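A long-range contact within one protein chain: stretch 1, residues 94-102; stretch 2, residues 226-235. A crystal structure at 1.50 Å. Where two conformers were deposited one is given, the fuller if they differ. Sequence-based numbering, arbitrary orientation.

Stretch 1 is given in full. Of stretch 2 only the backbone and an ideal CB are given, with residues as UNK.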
# COMPACT_ATOMS: atom_id res chain seq x y z
N SER A 94 5.75 13.69 4.63
CA SER A 94 6.31 12.93 5.76
C SER A 94 6.52 11.49 5.31
O SER A 94 5.68 10.96 4.51
CB SER A 94 5.37 13.03 6.97
OG SER A 94 4.05 12.60 6.60
N GLN A 95 7.56 10.86 5.83
CA GLN A 95 7.98 9.47 5.53
C GLN A 95 7.29 8.53 6.51
O GLN A 95 7.09 8.91 7.66
CB GLN A 95 9.49 9.36 5.68
CG GLN A 95 10.25 10.18 4.67
CD GLN A 95 9.90 9.71 3.29
OE1 GLN A 95 8.99 10.26 2.66
NE2 GLN A 95 10.59 8.67 2.85
N LEU A 96 6.92 7.35 6.07
CA LEU A 96 6.14 6.40 6.89
C LEU A 96 7.06 5.37 7.51
O LEU A 96 7.99 4.92 6.87
CB LEU A 96 5.07 5.73 6.02
CG LEU A 96 4.24 6.69 5.16
CD1 LEU A 96 3.40 5.97 4.15
CD2 LEU A 96 3.35 7.58 5.98
N SER A 97 6.74 4.99 8.73
CA SER A 97 7.37 3.91 9.49
C SER A 97 6.57 2.64 9.28
O SER A 97 5.39 2.75 8.91
CB SER A 97 7.48 4.25 10.94
OG SER A 97 6.21 4.37 11.56
N VAL A 98 7.22 1.50 9.54
CA VAL A 98 6.58 0.21 9.82
C VAL A 98 6.92 -0.14 11.27
O VAL A 98 8.07 -0.04 11.67
CB VAL A 98 7.08 -0.84 8.84
CG1 VAL A 98 6.52 -2.20 9.21
CG2 VAL A 98 6.67 -0.46 7.44
N SER A 99 5.91 -0.54 12.03
CA SER A 99 6.10 -0.93 13.44
C SER A 99 5.31 -2.18 13.76
O SER A 99 4.40 -2.51 13.01
CB SER A 99 5.68 0.21 14.33
OG SER A 99 4.34 0.51 14.09
N ASP A 100 5.60 -2.83 14.88
CA ASP A 100 4.72 -3.92 15.38
C ASP A 100 3.30 -3.36 15.50
O ASP A 100 2.36 -4.06 15.17
CB ASP A 100 5.27 -4.46 16.68
CG ASP A 100 6.72 -4.86 16.48
OD1 ASP A 100 6.95 -5.67 15.56
OD2 ASP A 100 7.60 -4.25 17.13
N GLN A 101 3.17 -2.12 15.91
CA GLN A 101 1.87 -1.43 16.11
C GLN A 101 1.12 -1.35 14.77
O GLN A 101 -0.04 -1.74 14.70
CB GLN A 101 2.08 -0.03 16.65
CG GLN A 101 0.83 0.79 16.78
CD GLN A 101 1.10 2.03 17.60
OE1 GLN A 101 1.86 2.90 17.20
NE2 GLN A 101 0.40 2.13 18.72
N SER A 102 1.77 -0.88 13.72
CA SER A 102 1.09 -0.68 12.41
C SER A 102 0.71 -2.05 11.81
O SER A 102 -0.38 -2.20 11.22
CB SER A 102 1.92 0.17 11.49
OG SER A 102 3.05 -0.54 10.96
N UNK A 226 -3.06 6.26 24.38
CA UNK A 226 -2.51 5.09 23.64
C UNK A 226 -1.03 5.21 23.34
O UNK A 226 -0.60 6.25 22.85
CB UNK A 226 -3.26 4.90 22.32
N UNK A 227 -0.30 4.11 23.53
CA UNK A 227 1.16 4.04 23.28
C UNK A 227 1.40 3.96 21.75
O UNK A 227 0.71 3.20 21.12
CB UNK A 227 1.78 2.83 23.99
N UNK A 228 2.17 4.91 21.23
CA UNK A 228 2.68 5.02 19.86
C UNK A 228 4.07 4.41 19.81
O UNK A 228 4.93 4.56 20.72
CB UNK A 228 2.71 6.48 19.39
N UNK A 229 4.29 3.67 18.73
CA UNK A 229 5.57 2.99 18.48
C UNK A 229 6.21 3.68 17.29
O UNK A 229 5.56 3.77 16.23
CB UNK A 229 5.39 1.49 18.22
N UNK A 230 7.41 4.26 17.48
CA UNK A 230 8.09 4.94 16.35
C UNK A 230 8.37 3.96 15.19
O UNK A 230 8.25 4.41 14.04
CB UNK A 230 9.40 5.57 16.82
N UNK A 231 8.75 2.72 15.48
CA UNK A 231 9.14 1.74 14.46
C UNK A 231 10.31 2.25 13.61
O UNK A 231 11.15 3.08 14.08
CB UNK A 231 7.95 1.41 13.56
N UNK A 232 10.39 1.79 12.38
CA UNK A 232 11.54 2.15 11.52
C UNK A 232 10.99 2.75 10.23
O UNK A 232 10.14 2.10 9.59
CB UNK A 232 12.43 0.94 11.22
N UNK A 233 11.52 3.89 9.81
CA UNK A 233 11.19 4.46 8.48
C UNK A 233 11.74 3.53 7.38
O UNK A 233 12.97 3.22 7.40
CB UNK A 233 11.77 5.87 8.33
N UNK A 234 10.87 3.10 6.46
CA UNK A 234 11.21 2.19 5.36
C UNK A 234 11.74 3.07 4.23
O UNK A 234 11.10 3.99 3.85
CB UNK A 234 10.01 1.35 4.91
N UNK A 235 12.95 2.84 3.78
CA UNK A 235 13.58 3.71 2.75
C UNK A 235 14.40 2.84 1.80
O UNK A 235 15.25 2.08 2.29
CB UNK A 235 14.47 4.78 3.39

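At position 226, CA-to-CB points toward stretch 1, but no atom of that stretch lies within 5.5 Å of the ideal CB, so many side chains would fit. The deposited residue is Ser-226, which makes no contact.

Position 227 points sideways. The contact here runs through the backbone: Gln-101 NE2 donates to O of 227 at 2.6 Å, a bond available to any residue. Gln-227 is deposited, and its end leads away.

At 228, CA-to-CB points away, although the ideal CB is 4.3 Å from Gln-101 OE1. A long or aromatic side chain could still run alongside stretch 1. Tyr-228 does so: its CD1 lies 3.6 Å from Gln-101 OE1, and its OH comes within 4.0 Å of Ser-97 OG.

Position 229 points toward the start of the helix, its ideal CB 3.9 Å from Gln-101 OE1 and 4.1 Å from Ser-99 CB. Its backbone N donates to Gln-101 OE1 (3.0 Å). Beyond lie a free backbone donor, Gln-101 N, and the carboxylate of Asp-100. An acceptor would suit Gln-101 N, but a carboxylate would sit unfavourably close to Asp-100; an amide long enough to reach offers both an acceptor and a donor. Gln-229, extended with chi1 and chi2 both t, accepts from Gln-101 N through OE1 (2.9 Å) and donates from NE2 to Asp-100 OD2 (3.1 Å). Its backbone O also receives a water that donates to Ser-97 OG and hydrogen-bonds Ser-99 OG.

Position 230 points away, with nothing of stretch 1 near its ideal CB; polar or small residues would all serve. Asn-230 is deposited, and its backbone O lies 3.2 Å from Ser-97 CB.

Position 231 is the most restrictive. Phi of 58° favours glycine, and an ideal CB would clash with Val-98 O at 2.4 Å and Ser-99 CB at 2.7 Å. Gly-231 brings its CA to 3.5 Å from Val-98 O, a CA-H...O contact.

Position 232 pairs with Val-98 in an antiparallel bridge, 232 N to Val-98 O and Val-98 N to 232 O both at 3.0 Å. The side chain shares Val-98's face; beta-branched or long residues would suit. Glu-232 is deposited; its side chain comes no nearer than 4.4 Å to stretch 1, so its pairing is through the backbone.

At 233, opposite Ser-97, CA-to-CB points sideways, and the ideal CB of 233 lies 4.9 Å from Gln-95 CB, inviting an aliphatic group. Val-233 places CG1 3.7 Å from Gln-95 CB.

Position 234 has its ideal CB 4.6 Å from Val-98 CG2, suiting small or apolar residues. Ala-234 also donates weakly from N to Leu-96 O (3.4 Å).

Position 235 is unconstrained by stretch 1; Ser-235 is deposited.

Stretch 2 (226-235) SQYQNGEVAS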
# COMPACT_ATOMS: atom_id res chain seq x y z
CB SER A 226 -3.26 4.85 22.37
OG SER A 226 -4.59 4.58 22.73
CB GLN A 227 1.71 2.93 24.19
CG GLN A 227 1.42 3.23 25.69
CD GLN A 227 2.07 2.29 26.68
OE1 GLN A 227 2.61 2.71 27.71
NE2 GLN A 227 2.04 1.00 26.38
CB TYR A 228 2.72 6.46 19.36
CG TYR A 228 3.16 6.65 17.93
CD1 TYR A 228 2.28 6.43 16.88
CD2 TYR A 228 4.48 6.94 17.58
CE1 TYR A 228 2.66 6.58 15.55
CE2 TYR A 228 4.87 7.10 16.25
CZ TYR A 228 3.98 6.85 15.22
OH TYR A 228 4.33 7.02 13.90
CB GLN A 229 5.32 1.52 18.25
CG GLN A 229 6.62 0.77 18.26
CD GLN A 229 6.42 -0.68 17.99
OE1 GLN A 229 5.36 -1.10 17.53
NE2 GLN A 229 7.44 -1.44 18.34
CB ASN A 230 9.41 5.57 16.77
CG ASN A 230 9.24 6.78 17.66
OD1 ASN A 230 8.11 7.28 17.81
ND2 ASN A 230 10.30 7.14 18.36
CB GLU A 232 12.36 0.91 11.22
CG GLU A 232 13.57 1.21 10.34
CD GLU A 232 14.94 1.03 10.99
OE1 GLU A 232 14.97 0.57 12.15
OE2 GLU A 232 15.98 1.35 10.33
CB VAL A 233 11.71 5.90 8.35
CG1 VAL A 233 11.44 6.44 6.97
CG2 VAL A 233 11.09 6.81 9.39
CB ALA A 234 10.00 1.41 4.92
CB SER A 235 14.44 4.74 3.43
OG SER A 235 15.06 5.57 2.45
O HOH W 1 4.79 3.37 13.67
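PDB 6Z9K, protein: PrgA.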